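Local structure of pngf-ii (Elizabethkingia meningoseptica, 4R4X) at residues 214-218 against 347-352; 249-255 against 296-302; 285-289 against 380-385; 422-426 against 493-497. The protein probably hydrolyses the amide bond between asparagine and the glycan of N-glycoproteins, as expected of a peptide:N-glycosidase of the PNGase F family. All coordinates share one frame; numbering follows the deposited sequence. Where two conformers were deposited one is given.

How the contacts relate
All four contacts reach one antiparallel sheet that runs through both PNGase F-like family regions. Contact 2 is central: its centre lies about 11 Å from those of contacts 1 and 4 and about 12 Å from that of contact 3. Pairing of neighbouring strands joins contact 1 to contact 2 through Phe349 N and Asp250 O, 2.8 Å apart, and contact 2 to contact 4 through Arg301 O and Thr494 N, 3.0 Å apart. Contact 3 meets contact 2 where Asn384 ND2 approaches Phe296 O at 3.0 Å. Contacts 1 and 3, with centres about 19 Å apart, do not touch. None of the four contacts includes a zinc-binding residue.

Contact 1 (214-218 against 347-352); sequences GTIIL and GAFIGN
Ile216-Leu218 runs antiparallel to Gly347-Ile350, with the axes of the two short strands approaching to 4.7 Å and their directions 173° apart. Ile217 and Ala348 form a hydrogen-bonded pair: Ile217 N donates to Ala348 O at 3.0 Å, and Ala348 N returns a bond of 2.9 Å to Ile217 O. Beyond it, Ile350 N reaches Thr215 O in the carbonyl plane at 3.1 Å. CG anti to the backbone N (chi1 161°) carries the Phe349 ring forward along its own strand, over Gly351 N, and CD1 meets Ile216 CG1 at 3.8 Å. On that same face Leu218 CD1 lies 3.6 Å from Gly347 CA, over a residue with no side chain to obstruct it. The other face joins Ile217 CG1 to Ala348 CB and continues onto strands 186-196 and 358-367. At the end of the pairing, Thr215 turns CG2 toward Asn352 O at 3.5 Å, while its hydroxyl bonds to Gly212 O. Asn352 ND2 bonds to Ile350 O from above that carbonyl's plane. The chemistry is therefore divided: backbone bonds fix the register and hydrocarbon fills both faces, whereas Asn352 O is buried by the contact without a polar partner in the model.

Contact 2 (249-255 against 296-302); sequences GDVFIIP and FIELMRF
A classic beta bulge interrupts the antiparallel pairing of 249-255 with 296-302: Leu299 and Met300, the latter present as selenomethionine, both face Val251. Val251 O accepts from Met300 N at 3.2 Å and, weakly, from Leu299 N, whose approach is strongly bent at 122°. Regular pairing continues beyond the bulge, with Ile253 N donating to Ile297 O at 2.9 Å. The polar face gathers Asp250, Glu298 and Arg301. Arg301 grips Glu298 side-on, NH2 to the syn lone pair of OE1 at 2.8 Å and NE to OE2 from above the carboxylate plane. Asp250 OD2 stands 2.7 Å from Glu298 OE2, with the carboxylate planes 80° apart, and Asp250 OD1 lies at the edge of the Arg301 guanidinium, in a long salt bridge of 3.8 Å to Arg301 NE. Ser531 OG and Thr386 OG1 also bond to the Glu298 carboxylate, so several groups fix its rotation. Next to this network Phe296 presents its ring edge to Asp250 OD2, while CD1 meets Phe252 CB. The opposite face is apolar: Gly249 CA sits over the Phe302 ring, 3.8 Å from its centroid, and Ile253 CG2 packs on Leu299 CD1 at 3.8 Å. An apolar face backed by strand 231-240 and helix 336-339 is in keeping with the beta-sandwich of the PNGase F family.

Contact 3 (285-289 against 380-385); sequences QGVAL and LPVFNT
Leu289 and Leu380 both hold CG anti to the backbone N, at chi1 162° and -176°, and these torsions swing the two side chains into contact: Leu289 CD1 meets Leu380 CD2 at 3.9 Å, the chains crossing at about a right angle. Val287, with CG1 anti to its carbonyl carbon (chi1 -59°), lays CB 3.3 Å from Asn384 O and sends CG1 over the backbone at Thr385. Between these two anchor points the backbones meet at a single bridge, Ala288 with Phe383. Asn384 N donates to Val287 O at 2.8 Å, and Leu289 N to Val382 O at 3.0 Å, the second donor standing above the carbonyl plane. Val287 O also lies 3.2 Å from Phe383 CA, so this oxygen receives an N-H and a weaker CA-H approach from adjacent residues. Leu289 CD1 further covers Pro381 O, 3.5 Å away, a carbonyl buried here with no polar partner in the model. The Phe383 side chain leads away from the loop and packs on Val406, Val408 and Val530. Asn384 spans two neighbours, OD1 bonding to Thr386 N and ND2 to Phe296 O; Thr385 OG1 bonds to Val530 N and Trp528 O, and these bonds tie the end of the strand to its surroundings. On its sheet side, strand 378-384 pairs with strand 527-537, where Val382 and Phe383 both face Gly532. The whole is an extended loop added by a short bridge to the outermost strand of a sheet, beside a classic beta bulge.

Contact 4 (422-426 against 493-497); sequences RYITT and ITNPV
This contact is a short antiparallel pairing between strand 416-428 and the start of strand 493-504, both inside the C-terminal PNGase F-like family region. Its core is a hydrogen-bonded pair: Tyr423 N reaches Val497 O at 2.9 Å and Val497 N returns to Tyr423 O at 2.9 Å, both nearly straight at the hydrogen. The backbones then diverge, and one water bridges the widening gap, donating to Tyr423 O and to Asn495 O, the latter at 3.2 Å, and accepting from Thr425 N at 3.0 Å. Pro496 lies alongside both Ile424 and Arg422, pointing the same way as they do. Its CB touches Ile424 CG1 and Arg422 CG, each at 3.9 Å, and its CG lies over one face of the Arg422 guanidinium. An extended arginine chain, with CG anti to the backbone N (chi1 178°), carries that group alongside the proline and on to Glu334, with which NE forms a salt bridge, while NH2 bonds to Glu298 O. On the other side of the pairing Val497 CG2 sits at the edge of the Tyr423 ring, 3.9 Å from Tyr423 CB. Farther along, Thr426 CG2 packs against Thr494 CG2 at 3.7 Å, and Thr494 OG1 bonds to Asn487 O. Strand 527-537 pairs with the far edge of 422-426, strand 297-303 pairs with 493-504 through Thr494, and strand 326-331 places Gln330 against Arg422 and Pro496.

Contact 1 (214-218 against 347-352)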
loop_
_atom_site.group_PDB
_atom_site.type_symbol
_atom_site.label_atom_id
_atom_site.label_comp_id
_atom_site.label_asym_id
_atom_site.label_seq_id
_atom_site.Cartn_x
_atom_site.Cartn_y
_atom_site.Cartn_z
ATOM N N GLY A 214 5.406 -17.808 -19.597
ATOM C CA GLY A 214 5.269 -16.359 -19.449
ATOM C C GLY A 214 4.175 -15.902 -18.469
ATOM O O GLY A 214 4.066 -14.712 -18.174
ATOM N N THR A 215 3.358 -16.829 -17.988
ATOM C CA THR A 215 2.225 -16.475 -17.127
ATOM C C THR A 215 2.611 -16.234 -15.664
ATOM O O THR A 215 1.808 -15.721 -14.883
ATOM C CB THR A 215 1.133 -17.545 -17.195
ATOM O OG1 THR A 215 1.661 -18.810 -16.787
ATOM C CG2 THR A 215 0.571 -17.647 -18.593
ATOM N N ILE A 216 3.841 -16.586 -15.308
ATOM C CA ILE A 216 4.365 -16.402 -13.945
ATOM C C ILE A 216 5.700 -15.671 -14.023
ATOM O O ILE A 216 6.596 -16.103 -14.759
ATOM C CB ILE A 216 4.610 -17.750 -13.259
ATOM C CG1 ILE A 216 3.352 -18.632 -13.297
ATOM C CG2 ILE A 216 5.071 -17.548 -11.827
ATOM C CD1 ILE A 216 3.650 -20.115 -13.105
ATOM N N ILE A 217 5.805 -14.551 -13.317
ATOM C CA ILE A 217 7.069 -13.846 -13.156
ATOM C C ILE A 217 7.472 -13.828 -11.673
ATOM O O ILE A 217 6.630 -13.600 -10.784
ATOM C CB ILE A 217 7.038 -12.413 -13.746
ATOM C CG1 ILE A 217 5.948 -11.553 -13.102
ATOM C CG2 ILE A 217 6.813 -12.472 -15.258
ATOM C CD1 ILE A 217 5.838 -10.162 -13.689
ATOM N N LEU A 218 8.763 -14.011 -11.408
ATOM C CA LEU A 218 9.244 -14.234 -10.038
ATOM C C LEU A 218 10.596 -13.561 -9.821
ATOM O O LEU A 218 11.426 -13.573 -10.712
ATOM C CB LEU A 218 9.413 -15.737 -9.818
ATOM C CG LEU A 218 9.610 -16.181 -8.370
ATOM C CD1 LEU A 218 8.284 -16.130 -7.654
ATOM C CD2 LEU A 218 10.152 -17.603 -8.257
ATOM N N GLY A 347 6.221 -13.326 -6.503
ATOM C CA GLY A 347 5.812 -13.459 -7.893
ATOM C C GLY A 347 4.434 -12.945 -8.200
ATOM O O GLY A 347 3.650 -12.606 -7.316
ATOM N N ALA A 348 4.158 -12.863 -9.492
ATOM C CA ALA A 348 2.838 -12.504 -9.950
ATOM C C ALA A 348 2.453 -13.497 -11.031
ATOM O O ALA A 348 3.306 -13.938 -11.799
ATOM C CB ALA A 348 2.843 -11.090 -10.481
ATOM N N PHE A 349 1.180 -13.880 -11.035
ATOM C CA PHE A 349 0.611 -14.821 -11.992
ATOM C C PHE A 349 -0.625 -14.188 -12.593
ATOM O O PHE A 349 -1.445 -13.628 -11.868
ATOM C CB PHE A 349 0.225 -16.129 -11.281
ATOM C CG PHE A 349 -0.756 -17.002 -12.025
ATOM C CD1 PHE A 349 -0.377 -17.728 -13.146
ATOM C CD2 PHE A 349 -2.059 -17.153 -11.560
ATOM C CE1 PHE A 349 -1.286 -18.546 -13.804
ATOM C CE2 PHE A 349 -2.967 -17.987 -12.197
ATOM C CZ PHE A 349 -2.585 -18.689 -13.319
ATOM N N ILE A 350 -0.741 -14.250 -13.915
ATOM C CA ILE A 350 -2.026 -14.033 -14.590
ATOM C C ILE A 350 -2.192 -15.156 -15.622
ATOM O O ILE A 350 -1.466 -15.216 -16.620
ATOM C CB ILE A 350 -2.123 -12.651 -15.269
ATOM C CG1 ILE A 350 -1.938 -11.526 -14.241
ATOM C CG2 ILE A 350 -3.488 -12.527 -15.954
ATOM C CD1 ILE A 350 -1.809 -10.137 -14.835
ATOM N N GLY A 351 -3.130 -16.062 -15.365
ATOM C CA GLY A 351 -3.370 -17.173 -16.250
ATOM C C GLY A 351 -3.997 -16.669 -17.535
ATOM O O GLY A 351 -5.125 -16.200 -17.516
ATOM N N ASN A 352 -3.277 -16.784 -18.647
ATOM C CA ASN A 352 -3.776 -16.373 -19.932
ATOM C C ASN A 352 -3.105 -17.171 -21.051
ATOM O O ASN A 352 -2.096 -17.843 -20.831
ATOM C CB ASN A 352 -3.530 -14.870 -20.148
ATOM C CG ASN A 352 -2.063 -14.542 -20.417
ATOM O OD1 ASN A 352 -1.633 -14.429 -21.583
ATOM N ND2 ASN A 352 -1.288 -14.396 -19.358
#

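Contact 2 (249-255 against 296-302)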
loop_
_atom_site.group_PDB
_atom_site.type_symbol
_atom_site.label_atom_id
_atom_site.label_comp_id
_atom_site.label_asym_id
_atom_site.label_seq_id
_atom_site.Cartn_x
_atom_site.Cartn_y
_atom_site.Cartn_z
ATOM N N GLY A 249 -5.667 -13.907 -11.291
ATOM C CA GLY A 249 -4.372 -13.407 -10.883
ATOM C C GLY A 249 -4.047 -13.660 -9.407
ATOM O O GLY A 249 -4.930 -13.789 -8.540
ATOM N N ASP A 250 -2.753 -13.740 -9.130
ATOM C CA ASP A 250 -2.254 -13.837 -7.761
ATOM C C ASP A 250 -0.939 -13.098 -7.686
ATOM O O ASP A 250 -0.115 -13.192 -8.595
ATOM C CB ASP A 250 -1.953 -15.297 -7.389
ATOM C CG ASP A 250 -2.972 -15.915 -6.440
ATOM O OD1 ASP A 250 -3.817 -15.217 -5.842
ATOM O OD2 ASP A 250 -2.913 -17.147 -6.279
ATOM N N VAL A 251 -0.742 -12.395 -6.586
ATOM C CA VAL A 251 0.574 -12.006 -6.118
ATOM C C VAL A 251 0.845 -12.951 -4.959
ATOM O O VAL A 251 0.012 -13.092 -4.042
ATOM C CB VAL A 251 0.615 -10.558 -5.643
ATOM C CG1 VAL A 251 2.006 -10.197 -5.154
ATOM C CG2 VAL A 251 0.174 -9.630 -6.764
ATOM N N PHE A 252 1.979 -13.635 -5.035
ATOM C CA PHE A 252 2.285 -14.716 -4.118
ATOM C C PHE A 252 3.716 -14.627 -3.637
ATOM O O PHE A 252 4.554 -13.969 -4.260
ATOM C CB PHE A 252 2.028 -16.087 -4.767
ATOM C CG PHE A 252 2.882 -16.386 -5.971
ATOM C CD1 PHE A 252 2.477 -16.015 -7.238
ATOM C CD2 PHE A 252 4.092 -17.062 -5.832
ATOM C CE1 PHE A 252 3.269 -16.285 -8.355
ATOM C CE2 PHE A 252 4.874 -17.357 -6.939
ATOM C CZ PHE A 252 4.471 -16.948 -8.211
ATOM N N ILE A 253 3.958 -15.246 -2.495
ATOM C CA ILE A 253 5.303 -15.503 -2.000
ATOM C C ILE A 253 5.462 -17.006 -1.806
ATOM O O ILE A 253 4.470 -17.752 -1.696
ATOM C CB ILE A 253 5.643 -14.729 -0.700
ATOM C CG1 ILE A 253 4.686 -15.090 0.429
ATOM C CG2 ILE A 253 5.597 -13.220 -0.949
ATOM C CD1 ILE A 253 5.054 -14.533 1.784
ATOM N N ILE A 254 6.719 -17.460 -1.756
ATOM C CA ILE A 254 7.007 -18.873 -1.665
ATOM C C ILE A 254 7.683 -19.174 -0.320
ATOM O O ILE A 254 8.874 -18.862 -0.137
ATOM C CB ILE A 254 7.893 -19.341 -2.842
ATOM C CG1 ILE A 254 7.167 -19.109 -4.166
ATOM C CG2 ILE A 254 8.230 -20.822 -2.687
ATOM C CD1 ILE A 254 7.989 -19.362 -5.400
ATOM N N PRO A 255 6.946 -19.772 0.631
ATOM C CA PRO A 255 7.653 -20.180 1.873
ATOM C C PRO A 255 8.619 -21.346 1.641
ATOM O O PRO A 255 8.233 -22.374 1.082
ATOM C CB PRO A 255 6.526 -20.601 2.819
ATOM C CG PRO A 255 5.266 -20.113 2.174
ATOM C CD PRO A 255 5.513 -20.082 0.702
ATOM N N PHE A 296 2.380 -22.415 -1.473
ATOM C CA PHE A 296 2.655 -20.984 -1.547
ATOM C C PHE A 296 1.570 -20.154 -0.829
ATOM O O PHE A 296 0.467 -20.656 -0.539
ATOM C CB PHE A 296 2.900 -20.514 -2.989
ATOM C CG PHE A 296 1.679 -20.416 -3.845
ATOM C CD1 PHE A 296 0.961 -19.228 -3.918
ATOM C CD2 PHE A 296 1.256 -21.493 -4.616
ATOM C CE1 PHE A 296 -0.161 -19.123 -4.723
ATOM C CE2 PHE A 296 0.143 -21.393 -5.443
ATOM C CZ PHE A 296 -0.570 -20.199 -5.500
ATOM N N ILE A 297 1.929 -18.915 -0.499
ATOM C CA ILE A 297 1.022 -17.957 0.137
ATOM C C ILE A 297 0.606 -16.913 -0.887
ATOM O O ILE A 297 1.475 -16.276 -1.544
ATOM C CB ILE A 297 1.695 -17.308 1.338
ATOM C CG1 ILE A 297 1.830 -18.366 2.444
ATOM C CG2 ILE A 297 0.944 -16.076 1.880
ATOM C CD1 ILE A 297 2.603 -17.880 3.622
ATOM N N GLU A 298 -0.707 -16.724 -0.993
ATOM C CA GLU A 298 -1.290 -15.635 -1.800
ATOM C C GLU A 298 -1.276 -14.324 -1.028
ATOM O O GLU A 298 -2.011 -14.168 -0.033
ATOM C CB GLU A 298 -2.746 -15.950 -2.159
ATOM C CG GLU A 298 -2.917 -17.230 -2.888
ATOM C CD GLU A 298 -4.359 -17.547 -3.218
ATOM O OE1 GLU A 298 -5.233 -17.439 -2.329
ATOM O OE2 GLU A 298 -4.614 -17.921 -4.376
ATOM N N LEU A 299 -0.430 -13.376 -1.421
ATOM C CA LEU A 299 -0.522 -12.034 -0.815
ATOM C C LEU A 299 -1.843 -11.361 -1.187
ATOM O O LEU A 299 -2.465 -10.725 -0.346
ATOM C CB LEU A 299 0.626 -11.126 -1.259
ATOM C CG LEU A 299 2.052 -11.560 -0.939
ATOM C CD1 LEU A 299 3.004 -10.392 -1.237
ATOM C CD2 LEU A 299 2.169 -11.986 0.535
HETATM N N MSE A 300 -2.257 -11.523 -2.440
HETATM C CA MSE A 300 -3.430 -10.825 -3.007
HETATM C C MSE A 300 -3.964 -11.666 -4.134
HETATM O O MSE A 300 -3.235 -11.977 -5.064
HETATM C CB MSE A 300 -3.035 -9.441 -3.566
HETATM C CG MSE A 300 -4.172 -8.710 -4.297
HETATM SE SE MSE A 300 -3.511 -7.501 -5.724
HETATM C CE MSE A 300 -1.940 -6.747 -4.813
ATOM N N ARG A 301 -5.244 -12.054 -4.060
ATOM C CA ARG A 301 -5.937 -12.716 -5.147
ATOM C C ARG A 301 -6.758 -11.647 -5.855
ATOM O O ARG A 301 -7.501 -10.888 -5.202
ATOM C CB ARG A 301 -6.840 -13.846 -4.620
ATOM C CG ARG A 301 -7.803 -14.452 -5.647
ATOM C CD ARG A 301 -7.446 -15.835 -6.156
ATOM N NE ARG A 301 -7.164 -16.807 -5.098
ATOM C CZ ARG A 301 -8.028 -17.623 -4.485
ATOM N NH1 ARG A 301 -9.324 -17.632 -4.771
ATOM N NH2 ARG A 301 -7.579 -18.431 -3.520
ATOM N N PHE A 302 -6.589 -11.547 -7.178
ATOM C CA PHE A 302 -7.254 -10.515 -7.956
ATOM C C PHE A 302 -7.708 -11.087 -9.287
ATOM O O PHE A 302 -7.243 -12.149 -9.731
ATOM C CB PHE A 302 -6.359 -9.268 -8.168
ATOM C CG PHE A 302 -5.151 -9.504 -9.048
ATOM C CD1 PHE A 302 -3.978 -10.060 -8.525
ATOM C CD2 PHE A 302 -5.167 -9.151 -10.401
ATOM C CE1 PHE A 302 -2.871 -10.288 -9.335
ATOM C CE2 PHE A 302 -4.058 -9.381 -11.219
ATOM C CZ PHE A 302 -2.907 -9.944 -10.689
#

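Contact 3 (285-289 against 380-385)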
loop_
_atom_site.group_PDB
_atom_site.type_symbol
_atom_site.label_atom_id
_atom_site.label_comp_id
_atom_site.label_asym_id
_atom_site.label_seq_id
_atom_site.Cartn_x
_atom_site.Cartn_y
_atom_site.Cartn_z
ATOM N N GLN A 285 -1.625 -31.463 -7.055
ATOM C CA GLN A 285 -0.207 -31.268 -6.810
ATOM C C GLN A 285 0.070 -30.038 -5.946
ATOM O O GLN A 285 -0.298 -28.924 -6.301
ATOM C CB GLN A 285 0.538 -31.118 -8.133
ATOM C CG GLN A 285 0.283 -32.224 -9.137
ATOM C CD GLN A 285 -0.989 -32.033 -9.945
ATOM O OE1 GLN A 285 -1.352 -30.907 -10.332
ATOM N NE2 GLN A 285 -1.674 -33.142 -10.217
ATOM N N GLY A 286 0.748 -30.252 -4.824
ATOM C CA GLY A 286 1.302 -29.164 -4.026
ATOM C C GLY A 286 0.279 -28.275 -3.348
ATOM O O GLY A 286 0.568 -27.114 -3.053
ATOM N N VAL A 287 -0.892 -28.830 -3.076
ATOM C CA VAL A 287 -2.011 -28.049 -2.549
ATOM C C VAL A 287 -2.127 -28.071 -1.035
ATOM O O VAL A 287 -2.895 -27.279 -0.475
ATOM C CB VAL A 287 -3.363 -28.467 -3.161
ATOM C CG1 VAL A 287 -3.305 -28.298 -4.655
ATOM C CG2 VAL A 287 -3.762 -29.891 -2.773
ATOM N N ALA A 288 -1.373 -28.959 -0.385
ATOM C CA ALA A 288 -1.453 -29.130 1.060
ATOM C C ALA A 288 -0.081 -29.222 1.720
ATOM O O ALA A 288 0.859 -29.779 1.154
ATOM C CB ALA A 288 -2.259 -30.384 1.396
ATOM N N LEU A 289 0.020 -28.679 2.931
ATOM C CA LEU A 289 1.227 -28.799 3.708
ATOM C C LEU A 289 1.484 -30.291 3.973
ATOM O O LEU A 289 0.538 -31.062 4.139
ATOM C CB LEU A 289 1.069 -28.014 5.016
ATOM C CG LEU A 289 1.953 -28.233 6.234
ATOM C CD1 LEU A 289 1.741 -27.058 7.175
ATOM C CD2 LEU A 289 1.644 -29.544 6.931
ATOM N N LEU A 380 1.471 -19.931 9.362
ATOM C CA LEU A 380 1.705 -21.255 8.776
ATOM C C LEU A 380 0.761 -21.480 7.603
ATOM O O LEU A 380 -0.457 -21.575 7.806
ATOM C CB LEU A 380 1.435 -22.359 9.793
ATOM C CG LEU A 380 1.742 -23.785 9.318
ATOM C CD1 LEU A 380 3.217 -23.953 9.052
ATOM C CD2 LEU A 380 1.284 -24.820 10.333
ATOM N N PRO A 381 1.307 -21.575 6.374
ATOM C CA PRO A 381 0.487 -21.889 5.203
ATOM C C PRO A 381 0.066 -23.357 5.240
ATOM O O PRO A 381 0.932 -24.219 5.308
ATOM C CB PRO A 381 1.431 -21.654 4.025
ATOM C CG PRO A 381 2.807 -21.829 4.582
ATOM C CD PRO A 381 2.730 -21.384 6.033
ATOM N N VAL A 382 -1.236 -23.631 5.219
ATOM C CA VAL A 382 -1.738 -24.995 5.400
ATOM C C VAL A 382 -2.264 -25.607 4.110
ATOM O O VAL A 382 -2.068 -26.785 3.869
ATOM C CB VAL A 382 -2.769 -25.093 6.543
ATOM C CG1 VAL A 382 -2.083 -24.884 7.886
ATOM C CG2 VAL A 382 -3.879 -24.087 6.396
ATOM N N PHE A 383 -2.892 -24.800 3.251
ATOM C CA PHE A 383 -3.295 -25.286 1.945
ATOM C C PHE A 383 -3.386 -24.154 0.943
ATOM O O PHE A 383 -3.516 -22.978 1.303
ATOM C CB PHE A 383 -4.626 -26.050 1.988
ATOM C CG PHE A 383 -5.784 -25.257 2.520
ATOM C CD1 PHE A 383 -6.585 -24.524 1.678
ATOM C CD2 PHE A 383 -6.122 -25.327 3.866
ATOM C CE1 PHE A 383 -7.652 -23.794 2.174
ATOM C CE2 PHE A 383 -7.203 -24.621 4.373
ATOM C CZ PHE A 383 -7.962 -23.847 3.522
ATOM N N ASN A 384 -3.309 -24.538 -0.322
ATOM C CA ASN A 384 -3.534 -23.627 -1.438
ATOM C C ASN A 384 -3.863 -24.450 -2.668
ATOM O O ASN A 384 -2.988 -25.146 -3.199
ATOM C CB ASN A 384 -2.302 -22.778 -1.693
ATOM C CG ASN A 384 -2.601 -21.581 -2.580
ATOM O OD1 ASN A 384 -3.534 -21.587 -3.392
ATOM N ND2 ASN A 384 -1.818 -20.526 -2.404
ATOM N N THR A 385 -5.124 -24.402 -3.091
ATOM C CA THR A 385 -5.557 -25.139 -4.255
ATOM C C THR A 385 -5.409 -24.365 -5.547
ATOM O O THR A 385 -5.564 -24.941 -6.603
ATOM C CB THR A 385 -7.022 -25.608 -4.160
ATOM O OG1 THR A 385 -7.915 -24.487 -4.273
ATOM C CG2 THR A 385 -7.265 -26.360 -2.828
#

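Contact 4 (422-426 against 493-497)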
loop_
_atom_site.group_PDB
_atom_site.type_symbol
_atom_site.label_atom_id
_atom_site.label_comp_id
_atom_site.label_asym_id
_atom_site.label_seq_id
_atom_site.Cartn_x
_atom_site.Cartn_y
_atom_site.Cartn_z
ATOM N N ARG A 422 -6.850 -17.501 7.773
ATOM C CA ARG A 422 -6.943 -16.516 6.694
ATOM C C ARG A 422 -7.306 -17.299 5.461
ATOM O O ARG A 422 -6.513 -18.114 4.987
ATOM C CB ARG A 422 -5.609 -15.800 6.500
ATOM C CG ARG A 422 -5.562 -14.767 5.369
ATOM C CD ARG A 422 -4.139 -14.246 5.249
ATOM N NE ARG A 422 -3.930 -13.244 4.201
ATOM C CZ ARG A 422 -3.525 -13.496 2.957
ATOM N NH1 ARG A 422 -3.328 -12.485 2.129
ATOM N NH2 ARG A 422 -3.318 -14.730 2.528
ATOM N N TYR A 423 -8.509 -17.061 4.956
ATOM C CA TYR A 423 -9.124 -17.937 3.971
ATOM C C TYR A 423 -9.582 -17.123 2.767
ATOM O O TYR A 423 -10.396 -16.196 2.902
ATOM C CB TYR A 423 -10.314 -18.654 4.592
ATOM C CG TYR A 423 -11.044 -19.634 3.695
ATOM C CD1 TYR A 423 -10.448 -20.827 3.305
ATOM C CD2 TYR A 423 -12.354 -19.395 3.284
ATOM C CE1 TYR A 423 -11.124 -21.743 2.506
ATOM C CE2 TYR A 423 -13.050 -20.321 2.519
ATOM C CZ TYR A 423 -12.429 -21.491 2.128
ATOM O OH TYR A 423 -13.075 -22.401 1.325
ATOM N N ILE A 424 -9.003 -17.444 1.619
ATOM C CA ILE A 424 -9.358 -16.820 0.337
ATOM C C ILE A 424 -10.038 -17.854 -0.529
ATOM O O ILE A 424 -9.453 -18.882 -0.835
ATOM C CB ILE A 424 -8.126 -16.266 -0.397
ATOM C CG1 ILE A 424 -7.363 -15.319 0.518
ATOM C CG2 ILE A 424 -8.539 -15.523 -1.673
ATOM C CD1 ILE A 424 -6.061 -14.797 -0.065
ATOM N N THR A 425 -11.270 -17.582 -0.933
ATOM C CA THR A 425 -12.017 -18.523 -1.752
ATOM C C THR A 425 -12.689 -17.856 -2.940
ATOM O O THR A 425 -13.315 -16.791 -2.781
ATOM C CB THR A 425 -13.082 -19.303 -0.939
ATOM O OG1 THR A 425 -13.785 -20.186 -1.822
ATOM C CG2 THR A 425 -14.091 -18.347 -0.232
ATOM N N THR A 426 -12.558 -18.498 -4.105
ATOM C CA THR A 426 -13.339 -18.148 -5.292
ATOM C C THR A 426 -13.801 -19.398 -6.037
ATOM O O THR A 426 -13.092 -20.400 -6.107
ATOM C CB THR A 426 -12.587 -17.205 -6.251
ATOM O OG1 THR A 426 -11.370 -17.796 -6.720
ATOM C CG2 THR A 426 -12.284 -15.896 -5.570
ATOM N N ILE A 493 -9.922 -7.080 -6.324
ATOM C CA ILE A 493 -9.406 -8.058 -5.338
ATOM C C ILE A 493 -10.530 -8.871 -4.690
ATOM O O ILE A 493 -11.600 -8.346 -4.424
ATOM C CB ILE A 493 -8.729 -7.313 -4.190
ATOM C CG1 ILE A 493 -7.463 -6.651 -4.701
ATOM C CG2 ILE A 493 -8.422 -8.234 -2.985
ATOM C CD1 ILE A 493 -6.876 -5.639 -3.761
ATOM N N THR A 494 -10.262 -10.138 -4.395
ATOM C CA THR A 494 -11.130 -10.919 -3.523
ATOM C C THR A 494 -10.553 -10.870 -2.105
ATOM O O THR A 494 -9.439 -11.346 -1.863
ATOM C CB THR A 494 -11.261 -12.368 -4.028
ATOM O OG1 THR A 494 -12.034 -12.362 -5.237
ATOM C CG2 THR A 494 -11.926 -13.256 -2.985
ATOM N N ASN A 495 -11.305 -10.275 -1.190
ATOM C CA ASN A 495 -10.888 -10.141 0.221
ATOM C C ASN A 495 -10.681 -11.473 0.921
ATOM O O ASN A 495 -11.515 -12.343 0.769
ATOM C CB ASN A 495 -11.986 -9.414 0.999
ATOM C CG ASN A 495 -11.820 -7.906 0.974
ATOM O OD1 ASN A 495 -12.303 -7.214 0.088
ATOM N ND2 ASN A 495 -11.143 -7.395 1.952
ATOM N N PRO A 496 -9.605 -11.622 1.717
ATOM C CA PRO A 496 -9.601 -12.765 2.640
ATOM C C PRO A 496 -10.665 -12.603 3.694
ATOM O O PRO A 496 -11.038 -11.476 4.015
ATOM C CB PRO A 496 -8.229 -12.691 3.327
ATOM C CG PRO A 496 -7.398 -11.801 2.453
ATOM C CD PRO A 496 -8.333 -10.893 1.719
ATOM N N VAL A 497 -11.165 -13.718 4.209
ATOM C CA VAL A 497 -11.904 -13.681 5.437
ATOM C C VAL A 497 -11.014 -14.254 6.536
ATOM O O VAL A 497 -10.133 -15.083 6.274
ATOM C CB VAL A 497 -13.246 -14.420 5.321
ATOM C CG1 VAL A 497 -14.079 -13.831 4.175
ATOM C CG2 VAL A 497 -13.042 -15.909 5.168
HETATM O O HOH W 1 -12.338 -15.472 0.853
#